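Local coordinates for glycosaminoglycan xylosylkinase (Hydra vulgaris, PDB 5XOM), which probably phosphorylates xylose in the glycosaminoglycan-protein linkage region of proteoglycans, as a kinase of the Fam20 family, at residues I250-P253 with Y254-G257. Numbering follows the deposited sequence.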
loop_
_atom_site.group_PDB
_atom_site.type_symbol
_atom_site.label_atom_id
_atom_site.label_comp_id
_atom_site.label_asym_id
_atom_site.label_seq_id
_atom_site.Cartn_x
_atom_site.Cartn_y
_atom_site.Cartn_z
ATOM N N ILE A 250 18.859 23.892 -24.703
ATOM C CA ILE A 250 19.213 23.618 -26.095
ATOM C C ILE A 250 20.014 22.322 -26.236
ATOM O O ILE A 250 19.920 21.652 -27.269
ATOM C CB ILE A 250 19.940 24.816 -26.734
ATOM C CG1 ILE A 250 21.350 24.988 -26.167
ATOM C CG2 ILE A 250 19.123 26.092 -26.557
ATOM C CD1 ILE A 250 22.057 26.238 -26.658
ATOM N N LYS A 251 20.806 21.951 -25.233
ATOM C CA LYS A 251 21.505 20.675 -25.279
ATOM C C LYS A 251 20.697 19.588 -24.567
ATOM O O LYS A 251 19.877 19.862 -23.685
ATOM C CB LYS A 251 22.886 20.787 -24.624
ATOM C CG LYS A 251 24.049 21.092 -25.563
ATOM C CD LYS A 251 25.378 20.727 -24.894
ATOM C CE LYS A 251 26.578 21.018 -25.787
ATOM N NZ LYS A 251 27.866 20.808 -25.060
ATOM N N GLU A 252 20.972 18.337 -24.937
ATOM C CA GLU A 252 20.316 17.179 -24.325
ATOM C C GLU A 252 20.968 16.967 -22.972
ATOM O O GLU A 252 22.132 17.309 -22.798
ATOM C CB GLU A 252 20.466 15.903 -25.171
ATOM C CG GLU A 252 19.353 15.600 -26.178
ATOM C CD GLU A 252 19.686 14.398 -27.070
ATOM O OE1 GLU A 252 20.836 14.301 -27.548
ATOM O OE2 GLU A 252 18.811 13.518 -27.243
ATOM N N PRO A 253 20.238 16.405 -22.004
ATOM C CA PRO A 253 18.875 15.856 -21.942
ATOM C C PRO A 253 17.840 16.852 -21.429
ATOM O O PRO A 253 16.806 16.449 -20.892
ATOM C CB PRO A 253 19.036 14.696 -20.966
ATOM C CG PRO A 253 20.075 15.193 -20.009
ATOM C CD PRO A 253 20.984 16.127 -20.767
ATOM N N TYR A 254 18.129 18.140 -21.554
ATOM C CA TYR A 254 17.227 19.173 -21.064
ATOM C C TYR A 254 16.279 19.695 -22.138
ATOM O O TYR A 254 15.456 20.569 -21.842
ATOM C CB TYR A 254 18.041 20.311 -20.430
ATOM C CG TYR A 254 19.086 19.764 -19.480
ATOM C CD1 TYR A 254 18.715 19.202 -18.263
ATOM C CD2 TYR A 254 20.435 19.767 -19.815
ATOM C CE1 TYR A 254 19.660 18.676 -17.397
ATOM C CE2 TYR A 254 21.387 19.243 -18.957
ATOM C CZ TYR A 254 20.991 18.698 -17.748
ATOM O OH TYR A 254 21.928 18.174 -16.888
ATOM N N THR A 255 16.360 19.175 -23.368
ATOM C CA THR A 255 15.497 19.666 -24.439
ATOM C C THR A 255 14.103 19.057 -24.355
ATOM O O THR A 255 13.105 19.754 -24.572
ATOM C CB THR A 255 16.094 19.345 -25.809
ATOM O OG1 THR A 255 15.911 17.956 -26.094
ATOM C CG2 THR A 255 17.575 19.620 -25.813
ATOM N N LYS A 256 14.017 17.757 -24.078
ATOM C CA LYS A 256 12.748 17.046 -24.024
ATOM C C LYS A 256 12.731 16.152 -22.795
ATOM O O LYS A 256 13.761 15.903 -22.162
ATOM C CB LYS A 256 12.498 16.152 -25.245
ATOM C CG LYS A 256 13.461 14.971 -25.316
ATOM C CD LYS A 256 12.991 13.912 -26.305
ATOM C CE LYS A 256 13.236 14.319 -27.728
ATOM N NZ LYS A 256 12.818 13.272 -28.700
ATOM N N GLY A 257 11.547 15.637 -22.480
ATOM C CA GLY A 257 11.403 14.682 -21.411
ATOM C C GLY A 257 11.345 15.321 -20.039
ATOM O O GLY A 257 11.189 16.537 -19.891
#
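Tyr254 and Pro253 pack together at the end of a type VIa beta turn, residues 251 to 254, in the loop joining helix 244-248 to helix 259-273 of the kinase-like fold. The peptide bond before Pro253 is cis, which proline tolerates better than other residues, and the sharp reversal brings Tyr254 N to Lys251 O at 3.2 Å. This closing hydrogen bond is bent at the donor (142°) but reaches a carbonyl lone pair in plane. Beside it the packing is close. With CG anti to the carbonyl carbon (chi1 -48°), the tyrosine ring folds back beside the proline, whose CD sits over one face, 3.9 Å from the ring centroid, a CH-pi contact suited to a flat aromatic. The tyrosine also touches Arg259 and Leu263, and its OH is hydrogen-bonded to Tyr281 OH, so an alanine here would probably strip Pro253 CD of its aromatic partner and leave the Tyr281 hydroxyl without this mate. On the looser, solvent side the charged chains of Glu252 and Lys256 suit exposed positions; Glu252 OE2 and Lys256 NZ stay 6.2 Å apart, too far for a salt bridge. On the packed side the Thr255 methyl comes up against the turn, CG2 lying 3.1 Å from Lys251 O.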